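Local coordinates for glycoside hydrolase family protein (Novosphingobium sp. PP1Y, PDB 6Q2F), which is an alpha-L-rhamnosidase, a glycoside hydrolase that probably cleaves terminal alpha-L-rhamnose from rhamnosylated substrates, and binds a sodium ion, at residues A[529-534]-A[544-549]; A[407-412]-A[538-543]; A[1022-1027]-A[1101-1106]; A[1094-1099]-A[1128-1133]. All blocks are in the same frame, centred on the assembly; numbering follows the deposited sequence.

How the contacts relate
The four contacts form two clusters at opposite sides of the chain's centre. Contacts 1 and 2 have centres 7 Å apart and touch directly: Ser546 OG reaches Val540 O at 2.6 Å, and Thr538 N lies 3.0 Å from Pro533 O, both probable hydrogen bonds. Contacts 3 and 4, centres 10 Å apart, are joined in the same way, with Phe1025 O 2.7 Å from Asn1096 ND2. The centre of either contact 1 or 2 is 64 to 72 Å from that of contact 3 or 4. The sodium site, Asp503, Ser504, Glu583, Glu586 and Glu644, draws on residues of none of the contacts, although helix 543-575 of contact 1 leads into the strand that precedes Glu583.

Contact 1. Residues A[529-534]-A[544-549]; sequences RPWLPA and EQSDRF
Trp531 sets its CG anti to the carbonyl carbon (chi1 -59°), whereas Phe549 sets its CG anti to the backbone N (chi1 161°), and the two side chains slide past each other in opposite directions. The result is a CH-pi contact: Trp531 CB sits almost straight over the middle of the Phe549 ring, 3.3 Å from its centroid. The five-membered ring of the indole and the phenyl ring are close to parallel, 25° apart, but so far displaced that they barely overlap. Further out, the six-membered part of the indole rests against the next turn back of helix 543-575, with Trp531 CH2 3.6 Å from Gln545 CB. Ala534 CB meets Phe549 CD2 at 4.1 Å, and at the tip of the ring Leu532 CD2 is 4.3 Å from Phe549 CZ. The carbonyl of Trp531, which Phe549 CE2 approaches to 3.3 Å, already accepts the N-H of Ala534 within its own turn. An alanine in place of Phe549 would remove the ring under Trp531 CB and would probably loosen the helix against the 529-534 turn. The polar ends face other partners: Gln545 OE1 accepts from Thr542 N, and Ser546 OG pairs with Val540 O. No hydrogen bond crosses between the segments, so the fit of apolar surfaces, rather than polar pairing, holds this turn on the start of the helix.

Contact 2. Residues A[407-412]-A[538-543]; sequences VDPDSV and TLVGTR
A lone beta bridge, formed by two loops and belonging to no extended strand, joins Val407 to Val540, whose CA atoms are 4.5 Å apart. Val407 gives both the donor and the acceptor on its side, in the parallel pattern: its N-H goes to Leu539 O at 2.9 Å, and its carbonyl takes the N-H of Gly541 at 2.7 Å. Both bonds are fairly straight, 162° and 159° at the hydrogen, yet each donor stands above the carbonyl plane. Val407 O also receives a CA-H...O contact from Val540 CA, at 3.4 Å. Gly541 turns the chain with a positive phi of 60°, which favours glycine, and Thr542 then takes the N-cap of helix 543-575. That helix runs toward strand 579-582 of the eight-stranded parallel (beta/alpha) barrel, while the other loop enters edge strand 413-414 of a four-stranded antiparallel sheet, so the bridge ties the two parts together. Next to it Pro409 opens a short 3-10 turn, introduced by an Asx turn in which Asp408 OD1 accepts from Asp410 N at 3.0 Å. Val540 places CG1 anti to its backbone N, which brings this methyl obliquely across the proline ring, 3.9 Å from Pro409 CG; Trp531 touches both residues as well. Val407 CG2 meets Thr538 CG2 methyl to methyl at 3.8 Å, and Phe214 of strand 206-217 packs on both of these side chains.

Contact 3. Residues A[1022-1027]-A[1101-1106]; sequences VKYFSG and RLIGDQ
The backbones come close where helix 1020-1023 gives out: the CA atoms of Tyr1024 and Arg1101 are 4.7 Å apart, and Tyr1024 O presses to 3.0 Å from Arg1101 CA. Ser1026 OG accepts the N-H of Arg1101 at 3.0 Å, nearly straight at 159°, and also bonds to Thr1097 O, so the hydroxyl ties helix 1099-1105 to Thr1097 ahead of it. That short helix follows strand 1086-1095 in the galactose-binding-like beta sandwich, and the 1022-1027 segment runs into the neighbouring strand 1028-1037 of the same sheet. Tyr1024 lays one ring face on the helix in a CH-pi contact, Gly1104 CA being 3.5 Å from the ring centroid, while Lys1023 CG covers the opposite face. A side chain is hardly tolerated there: a CB on Gly1104 would clash, 2.5 Å from Tyr1024 CB. An alanine in place of Tyr1024 would remove the ring over Gly1104 CA and would probably leave the helix less firmly seated. The Arg1101 chain bends at chi2 and chi3 so that Tyr1024 CB lies 3.9 Å above the guanidinium plane. NE and NH2 make weak bonds to Asp1105 OD1 as part of a salt bridge, and Asp1105 OD2 accepts from Thr1114 N.

Contact 4. Residues A[1094-1099]-A[1128-1133]; sequences VANTWV and RPSGLI
This is a buried, partly water-mediated contact between the ends of two strands from different sheets of a beta sandwich: strand 1086-1095, on its way out of the six-stranded sheet, and the start of strand 1131-1140 in the four-stranded one. The segments run nearly antiparallel, 170° apart. At the strand end Val1094 packs its CG1 on the backbone of Gly1131, 3.8 Å from that residue's C atom, and its CG2 lies 4.0 Å from Leu1132 CB, the two side chains crossing at about a right angle. Val1094 also touches Val1054 of strand 1047-1055, in the facing sheet, as inward residues do in a sandwich of this galactose-binding-like type. Farther along, water carries the link. One molecule accepts from Thr1097 N at 3.0 Å and from Arg1128 NE at 2.9 Å; another donates to Pro1129 O and accepts only weakly from Asn1096 ND2, whose stronger partner is Phe1025 O. Thr1097 holds OG1 in the crowded position between backbone N and carbonyl carbon (chi1 65°), where it takes a weak capping bond from Val1099 N at 3.3 Å. The same torsion puts its CG2 3.7 Å above the guanidinium plane of Arg1128, toward the rim. Bent at chi3 (54°), the arginine chain crosses Val1099, with CD 3.8 Å from Val1099 CG2. Beyond these apolar neighbours Arg1128 NH2 makes salt bridges to Asp1056 and to Asp659, the latter on helix 657-670 of the barrel region.

Contact 1. Residues A[529-534]-A[544-549]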
# COMPACT_ATOMS: atom_id res chain seq x y z
N ARG A 529 -23.31 5.32 24.40
CA ARG A 529 -23.23 4.81 25.76
C ARG A 529 -24.08 3.56 26.01
O ARG A 529 -23.55 2.60 26.60
CB ARG A 529 -23.59 5.92 26.76
CG ARG A 529 -22.36 6.68 27.23
CD ARG A 529 -22.62 8.18 27.39
NE ARG A 529 -23.25 8.52 28.65
CZ ARG A 529 -24.47 9.05 28.76
NH1 ARG A 529 -25.19 9.30 27.67
NH2 ARG A 529 -24.97 9.33 29.96
N PRO A 530 -25.35 3.49 25.60
CA PRO A 530 -26.11 2.26 25.88
C PRO A 530 -25.58 1.05 25.14
O PRO A 530 -25.89 -0.09 25.54
CB PRO A 530 -27.53 2.62 25.41
CG PRO A 530 -27.57 4.11 25.39
CD PRO A 530 -26.18 4.50 24.95
N TRP A 531 -24.78 1.25 24.10
CA TRP A 531 -24.27 0.17 23.27
C TRP A 531 -22.87 -0.28 23.65
O TRP A 531 -22.45 -1.37 23.24
CB TRP A 531 -24.31 0.59 21.80
CG TRP A 531 -25.69 0.94 21.37
CD1 TRP A 531 -26.28 2.18 21.40
CD2 TRP A 531 -26.69 0.04 20.87
NE1 TRP A 531 -27.57 2.10 20.94
CE2 TRP A 531 -27.85 0.80 20.61
CE3 TRP A 531 -26.71 -1.34 20.61
CZ2 TRP A 531 -29.02 0.23 20.11
CZ3 TRP A 531 -27.87 -1.91 20.10
CH2 TRP A 531 -29.01 -1.12 19.86
N LEU A 532 -22.14 0.51 24.44
CA LEU A 532 -20.79 0.12 24.85
C LEU A 532 -20.66 -1.32 25.34
O LEU A 532 -19.63 -1.94 25.05
CB LEU A 532 -20.27 1.08 25.92
CG LEU A 532 -20.15 2.54 25.48
CD1 LEU A 532 -19.58 3.39 26.59
CD2 LEU A 532 -19.31 2.66 24.22
N PRO A 533 -21.63 -1.91 26.05
CA PRO A 533 -21.43 -3.30 26.51
C PRO A 533 -21.18 -4.28 25.38
O PRO A 533 -20.53 -5.31 25.60
CB PRO A 533 -22.74 -3.62 27.25
CG PRO A 533 -23.20 -2.30 27.74
CD PRO A 533 -22.87 -1.35 26.63
N ALA A 534 -21.65 -3.98 24.17
CA ALA A 534 -21.35 -4.82 23.01
C ALA A 534 -19.86 -4.90 22.74
O ALA A 534 -19.37 -5.92 22.25
CB ALA A 534 -22.08 -4.30 21.78
N GLU A 544 -28.32 -8.02 15.22
CA GLU A 544 -28.12 -7.09 14.12
C GLU A 544 -27.85 -5.68 14.63
O GLU A 544 -26.97 -4.98 14.12
CB GLU A 544 -29.32 -7.13 13.17
CG GLU A 544 -29.16 -6.27 11.89
CD GLU A 544 -27.95 -6.64 11.03
OE1 GLU A 544 -27.51 -7.81 11.05
OE2 GLU A 544 -27.43 -5.74 10.34
N GLN A 545 -28.61 -5.24 15.64
CA GLN A 545 -28.39 -3.92 16.22
C GLN A 545 -27.00 -3.79 16.83
O GLN A 545 -26.33 -2.76 16.68
CB GLN A 545 -29.45 -3.63 17.27
CG GLN A 545 -30.83 -3.33 16.74
CD GLN A 545 -31.83 -3.27 17.89
OE1 GLN A 545 -31.90 -4.19 18.71
NE2 GLN A 545 -32.56 -2.17 17.99
N SER A 546 -26.55 -4.82 17.55
CA SER A 546 -25.20 -4.76 18.11
C SER A 546 -24.16 -4.81 17.01
O SER A 546 -23.15 -4.10 17.08
CB SER A 546 -24.98 -5.88 19.13
OG SER A 546 -25.47 -5.49 20.40
N ASP A 547 -24.41 -5.60 15.97
CA ASP A 547 -23.48 -5.65 14.84
C ASP A 547 -23.42 -4.30 14.12
O ASP A 547 -22.35 -3.87 13.68
CB ASP A 547 -23.87 -6.76 13.87
CG ASP A 547 -23.51 -8.13 14.39
OD1 ASP A 547 -22.72 -8.21 15.35
OD2 ASP A 547 -24.01 -9.13 13.83
N ARG A 548 -24.57 -3.62 14.00
CA ARG A 548 -24.55 -2.30 13.37
C ARG A 548 -23.91 -1.27 14.28
O ARG A 548 -23.18 -0.39 13.81
CB ARG A 548 -25.96 -1.87 12.97
CG ARG A 548 -26.48 -2.66 11.79
CD ARG A 548 -27.92 -2.32 11.50
NE ARG A 548 -28.40 -3.15 10.41
CZ ARG A 548 -29.57 -3.01 9.81
NH1 ARG A 548 -30.43 -2.06 10.20
NH2 ARG A 548 -29.89 -3.82 8.83
N PHE A 549 -24.14 -1.36 15.60
CA PHE A 549 -23.42 -0.45 16.48
C PHE A 549 -21.92 -0.64 16.35
O PHE A 549 -21.17 0.34 16.28
CB PHE A 549 -23.81 -0.63 17.93
CG PHE A 549 -22.79 -0.05 18.86
CD1 PHE A 549 -22.62 1.32 18.94
CD2 PHE A 549 -21.96 -0.87 19.61
CE1 PHE A 549 -21.66 1.87 19.78
CE2 PHE A 549 -21.00 -0.32 20.44
CZ PHE A 549 -20.85 1.05 20.53

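Contact 2. Residues A[407-412]-A[538-543]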
# COMPACT_ATOMS: atom_id res chain seq x y z
N VAL A 407 -29.50 -7.18 26.07
CA VAL A 407 -29.87 -6.11 26.98
C VAL A 407 -30.63 -5.03 26.22
O VAL A 407 -30.24 -4.63 25.11
CB VAL A 407 -28.61 -5.52 27.64
CG1 VAL A 407 -28.96 -4.34 28.51
CG2 VAL A 407 -27.86 -6.60 28.44
N ASP A 408 -31.71 -4.55 26.82
CA ASP A 408 -32.43 -3.41 26.26
C ASP A 408 -31.56 -2.17 26.40
O ASP A 408 -31.16 -1.84 27.52
CB ASP A 408 -33.78 -3.21 26.96
CG ASP A 408 -34.66 -2.19 26.26
OD1 ASP A 408 -34.12 -1.26 25.62
OD2 ASP A 408 -35.90 -2.32 26.34
N PRO A 409 -31.23 -1.47 25.31
CA PRO A 409 -30.40 -0.26 25.44
C PRO A 409 -30.96 0.76 26.41
O PRO A 409 -30.21 1.37 27.18
CB PRO A 409 -30.34 0.30 24.01
CG PRO A 409 -30.90 -0.74 23.13
CD PRO A 409 -31.66 -1.73 23.93
N ASP A 410 -32.28 0.97 26.40
CA ASP A 410 -32.89 1.93 27.32
C ASP A 410 -32.70 1.55 28.78
O ASP A 410 -32.77 2.42 29.65
CB ASP A 410 -34.38 2.08 27.01
CG ASP A 410 -34.62 2.64 25.62
OD1 ASP A 410 -33.84 3.52 25.20
OD2 ASP A 410 -35.57 2.19 24.95
N SER A 411 -32.44 0.27 29.06
CA SER A 411 -32.19 -0.18 30.43
C SER A 411 -30.81 0.21 30.94
O SER A 411 -30.59 0.17 32.15
CB SER A 411 -32.33 -1.69 30.54
OG SER A 411 -33.49 -2.16 29.88
N VAL A 412 -29.87 0.54 30.05
CA VAL A 412 -28.51 0.79 30.48
C VAL A 412 -28.43 2.13 31.21
O VAL A 412 -28.94 3.15 30.72
CB VAL A 412 -27.53 0.76 29.30
CG1 VAL A 412 -26.12 1.11 29.78
CG2 VAL A 412 -27.56 -0.62 28.64
N THR A 538 -21.20 -8.24 25.54
CA THR A 538 -22.58 -8.32 26.01
C THR A 538 -23.52 -7.89 24.90
O THR A 538 -23.50 -6.73 24.47
CB THR A 538 -22.78 -7.45 27.25
OG1 THR A 538 -22.05 -8.01 28.35
CG2 THR A 538 -24.27 -7.40 27.61
N LEU A 539 -24.36 -8.81 24.45
CA LEU A 539 -25.34 -8.49 23.42
C LEU A 539 -26.28 -7.40 23.92
O LEU A 539 -26.84 -7.50 25.01
CB LEU A 539 -26.13 -9.73 23.03
CG LEU A 539 -27.16 -9.54 21.92
CD1 LEU A 539 -26.49 -9.04 20.64
CD2 LEU A 539 -27.91 -10.83 21.66
N VAL A 540 -26.43 -6.35 23.12
CA VAL A 540 -27.38 -5.27 23.38
C VAL A 540 -28.37 -5.27 22.23
O VAL A 540 -27.96 -5.22 21.06
CB VAL A 540 -26.67 -3.91 23.50
CG1 VAL A 540 -27.67 -2.81 23.88
CG2 VAL A 540 -25.55 -3.98 24.52
N GLY A 541 -29.66 -5.33 22.55
CA GLY A 541 -30.68 -5.45 21.52
C GLY A 541 -30.49 -6.72 20.72
O GLY A 541 -29.93 -7.71 21.20
N THR A 542 -30.95 -6.69 19.47
CA THR A 542 -30.78 -7.84 18.60
C THR A 542 -29.32 -7.96 18.16
O THR A 542 -28.55 -7.00 18.25
CB THR A 542 -31.67 -7.72 17.37
OG1 THR A 542 -31.20 -6.66 16.55
CG2 THR A 542 -33.12 -7.41 17.79
N ARG A 543 -28.95 -9.15 17.68
CA ARG A 543 -27.60 -9.32 17.14
C ARG A 543 -27.32 -8.32 16.04
O ARG A 543 -26.19 -7.81 15.93
CB ARG A 543 -27.41 -10.74 16.60
CG ARG A 543 -27.39 -11.84 17.65
CD ARG A 543 -26.92 -13.16 17.03
NE ARG A 543 -26.97 -14.26 17.99
CZ ARG A 543 -26.05 -14.47 18.92
NH1 ARG A 543 -25.00 -13.66 19.00
NH2 ARG A 543 -26.17 -15.49 19.76

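Contact 3. Residues A[1022-1027]-A[1101-1106]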
# COMPACT_ATOMS: atom_id res chain seq x y z
N VAL A 1022 38.18 -11.12 -16.51
CA VAL A 1022 37.17 -10.71 -17.49
C VAL A 1022 35.84 -11.39 -17.19
O VAL A 1022 34.78 -10.75 -17.20
CB VAL A 1022 37.66 -11.01 -18.92
CG1 VAL A 1022 36.55 -10.76 -19.93
CG2 VAL A 1022 38.88 -10.16 -19.27
N LYS A 1023 35.89 -12.70 -16.91
CA LYS A 1023 34.68 -13.48 -16.65
C LYS A 1023 33.82 -12.83 -15.57
O LYS A 1023 32.59 -12.72 -15.72
CB LYS A 1023 35.10 -14.89 -16.23
CG LYS A 1023 33.99 -15.83 -15.78
CD LYS A 1023 34.57 -17.23 -15.49
CE LYS A 1023 33.50 -18.21 -15.00
NZ LYS A 1023 32.39 -18.35 -15.97
N TYR A 1024 34.44 -12.40 -14.48
CA TYR A 1024 33.72 -11.91 -13.32
C TYR A 1024 33.66 -10.40 -13.27
O TYR A 1024 33.34 -9.83 -12.23
CB TYR A 1024 34.35 -12.47 -12.05
CG TYR A 1024 34.27 -13.98 -11.94
CD1 TYR A 1024 33.04 -14.62 -11.86
CD2 TYR A 1024 35.42 -14.77 -11.91
CE1 TYR A 1024 32.95 -16.00 -11.76
CE2 TYR A 1024 35.34 -16.16 -11.81
CZ TYR A 1024 34.10 -16.76 -11.72
OH TYR A 1024 34.00 -18.13 -11.62
N PHE A 1025 33.95 -9.72 -14.38
CA PHE A 1025 34.00 -8.27 -14.36
C PHE A 1025 32.62 -7.67 -14.12
O PHE A 1025 31.63 -8.07 -14.73
CB PHE A 1025 34.58 -7.74 -15.67
CG PHE A 1025 34.51 -6.24 -15.80
CD1 PHE A 1025 35.40 -5.43 -15.11
CD2 PHE A 1025 33.55 -5.65 -16.61
CE1 PHE A 1025 35.34 -4.05 -15.24
CE2 PHE A 1025 33.49 -4.27 -16.74
CZ PHE A 1025 34.38 -3.47 -16.06
N SER A 1026 32.57 -6.71 -13.19
CA SER A 1026 31.42 -5.84 -12.97
C SER A 1026 31.89 -4.40 -13.11
O SER A 1026 32.85 -4.00 -12.44
CB SER A 1026 30.79 -6.07 -11.58
OG SER A 1026 30.11 -7.31 -11.52
N GLY A 1027 31.25 -3.63 -13.96
CA GLY A 1027 31.65 -2.26 -14.15
C GLY A 1027 31.38 -1.83 -15.59
O GLY A 1027 30.45 -2.32 -16.23
N ARG A 1101 30.99 -9.97 -10.37
CA ARG A 1101 32.14 -9.74 -9.50
C ARG A 1101 31.88 -10.21 -8.08
O ARG A 1101 32.82 -10.57 -7.36
CB ARG A 1101 32.51 -8.25 -9.49
CG ARG A 1101 33.83 -7.95 -8.81
CD ARG A 1101 34.98 -8.71 -9.54
NE ARG A 1101 35.40 -9.90 -8.83
CZ ARG A 1101 36.45 -10.65 -9.17
NH1 ARG A 1101 37.18 -10.33 -10.22
NH2 ARG A 1101 36.77 -11.72 -8.46
N LEU A 1102 30.62 -10.19 -7.64
CA LEU A 1102 30.26 -10.76 -6.36
C LEU A 1102 30.45 -12.27 -6.38
O LEU A 1102 31.05 -12.85 -5.48
CB LEU A 1102 28.81 -10.41 -6.00
CG LEU A 1102 28.48 -8.98 -5.58
CD1 LEU A 1102 26.98 -8.76 -5.58
CD2 LEU A 1102 29.05 -8.71 -4.18
N ILE A 1103 29.93 -12.93 -7.42
CA ILE A 1103 30.17 -14.36 -7.57
C ILE A 1103 31.67 -14.63 -7.69
O ILE A 1103 32.20 -15.54 -7.03
CB ILE A 1103 29.39 -14.89 -8.78
CG1 ILE A 1103 27.90 -14.71 -8.53
CG2 ILE A 1103 29.78 -16.35 -9.03
CD1 ILE A 1103 27.04 -14.90 -9.76
N GLY A 1104 32.37 -13.83 -8.49
CA GLY A 1104 33.80 -14.03 -8.65
C GLY A 1104 34.56 -13.98 -7.34
O GLY A 1104 35.59 -14.64 -7.19
N ASP A 1105 34.05 -13.21 -6.37
CA ASP A 1105 34.73 -13.08 -5.09
C ASP A 1105 34.51 -14.28 -4.18
O ASP A 1105 35.23 -14.42 -3.18
CB ASP A 1105 34.29 -11.81 -4.37
CG ASP A 1105 35.09 -10.60 -4.82
OD1 ASP A 1105 35.87 -10.72 -5.78
OD2 ASP A 1105 34.92 -9.52 -4.21
N GLN A 1106 33.55 -15.14 -4.50
CA GLN A 1106 33.34 -16.37 -3.75
C GLN A 1106 34.21 -17.52 -4.25
O GLN A 1106 34.21 -18.59 -3.63
CB GLN A 1106 31.87 -16.79 -3.83
CG GLN A 1106 30.96 -15.84 -3.13
CD GLN A 1106 31.24 -15.78 -1.65
OE1 GLN A 1106 31.55 -14.72 -1.12
NE2 GLN A 1106 31.14 -16.93 -0.97

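Contact 4. Residues A[1094-1099]-A[1128-1133]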
# COMPACT_ATOMS: atom_id res chain seq x y z
N VAL A 1094 29.84 -0.31 -22.11
CA VAL A 1094 28.85 -1.26 -21.61
C VAL A 1094 29.03 -1.40 -20.11
O VAL A 1094 30.13 -1.69 -19.62
CB VAL A 1094 28.96 -2.63 -22.28
CG1 VAL A 1094 27.87 -3.54 -21.72
CG2 VAL A 1094 28.84 -2.49 -23.79
N ALA A 1095 27.93 -1.22 -19.38
CA ALA A 1095 27.87 -1.44 -17.94
C ALA A 1095 27.03 -2.67 -17.66
O ALA A 1095 26.01 -2.90 -18.32
CB ALA A 1095 27.26 -0.22 -17.23
N ASN A 1096 27.44 -3.46 -16.67
CA ASN A 1096 26.65 -4.59 -16.19
C ASN A 1096 26.37 -4.38 -14.70
O ASN A 1096 26.64 -3.32 -14.15
CB ASN A 1096 27.35 -5.91 -16.48
CG ASN A 1096 28.70 -6.00 -15.79
OD1 ASN A 1096 29.25 -4.99 -15.36
ND2 ASN A 1096 29.25 -7.22 -15.71
N THR A 1097 25.83 -5.42 -14.05
CA THR A 1097 25.55 -5.38 -12.62
C THR A 1097 26.76 -5.88 -11.82
O THR A 1097 27.72 -6.42 -12.37
CB THR A 1097 24.34 -6.23 -12.27
OG1 THR A 1097 24.64 -7.61 -12.55
CG2 THR A 1097 23.08 -5.79 -13.05
N TRP A 1098 26.68 -5.70 -10.50
CA TRP A 1098 27.70 -6.23 -9.59
C TRP A 1098 27.66 -7.73 -9.43
O TRP A 1098 28.53 -8.27 -8.73
CB TRP A 1098 27.56 -5.61 -8.20
CG TRP A 1098 28.24 -4.31 -8.05
CD1 TRP A 1098 27.65 -3.07 -7.89
CD2 TRP A 1098 29.65 -4.09 -8.04
NE1 TRP A 1098 28.63 -2.10 -7.78
CE2 TRP A 1098 29.86 -2.70 -7.86
CE3 TRP A 1098 30.77 -4.94 -8.14
CZ2 TRP A 1098 31.14 -2.14 -7.80
CZ3 TRP A 1098 32.05 -4.37 -8.08
CH2 TRP A 1098 32.22 -2.99 -7.91
N VAL A 1099 26.68 -8.42 -10.02
CA VAL A 1099 26.43 -9.82 -9.69
C VAL A 1099 27.68 -10.67 -9.94
O VAL A 1099 28.07 -11.50 -9.11
CB VAL A 1099 25.22 -10.34 -10.47
CG1 VAL A 1099 25.10 -11.86 -10.36
CG2 VAL A 1099 23.95 -9.67 -9.99
N ARG A 1128 25.51 -13.62 -14.91
CA ARG A 1128 24.63 -12.95 -15.86
C ARG A 1128 25.38 -12.69 -17.17
O ARG A 1128 26.58 -12.42 -17.14
CB ARG A 1128 24.11 -11.63 -15.29
CG ARG A 1128 23.08 -11.79 -14.16
CD ARG A 1128 22.75 -10.47 -13.49
NE ARG A 1128 22.34 -9.45 -14.44
CZ ARG A 1128 21.13 -8.89 -14.49
NH1 ARG A 1128 20.18 -9.23 -13.62
NH2 ARG A 1128 20.88 -7.96 -15.41
N PRO A 1129 24.72 -12.76 -18.32
CA PRO A 1129 25.41 -12.40 -19.56
C PRO A 1129 25.99 -11.00 -19.44
O PRO A 1129 25.34 -10.09 -18.90
CB PRO A 1129 24.30 -12.48 -20.62
CG PRO A 1129 23.22 -13.32 -19.99
CD PRO A 1129 23.28 -12.97 -18.53
N SER A 1130 27.22 -10.83 -19.91
CA SER A 1130 27.97 -9.61 -19.66
C SER A 1130 28.61 -9.08 -20.94
O SER A 1130 29.08 -9.85 -21.78
CB SER A 1130 29.06 -9.86 -18.61
OG SER A 1130 29.69 -8.65 -18.26
N GLY A 1131 28.63 -7.75 -21.08
CA GLY A 1131 29.34 -7.07 -22.14
C GLY A 1131 28.53 -6.88 -23.40
O GLY A 1131 27.29 -6.99 -23.43
N LEU A 1132 29.26 -6.57 -24.48
CA LEU A 1132 28.68 -6.36 -25.80
C LEU A 1132 28.66 -7.71 -26.50
O LEU A 1132 29.67 -8.16 -27.05
CB LEU A 1132 29.50 -5.34 -26.59
CG LEU A 1132 28.98 -4.99 -28.01
CD1 LEU A 1132 27.52 -4.54 -27.97
CD2 LEU A 1132 29.83 -3.92 -28.65
N ILE A 1133 27.50 -8.37 -26.49
CA ILE A 1133 27.42 -9.71 -27.06
C ILE A 1133 27.11 -9.68 -28.56
O ILE A 1133 27.58 -10.53 -29.31
CB ILE A 1133 26.37 -10.51 -26.27
CG1 ILE A 1133 26.84 -10.72 -24.83
CG2 ILE A 1133 26.07 -11.85 -26.94
CD1 ILE A 1133 25.74 -11.18 -23.89
O HOH W 1 26.75 -9.35 -16.37
O HOH W 2 24.64 -7.90 -15.29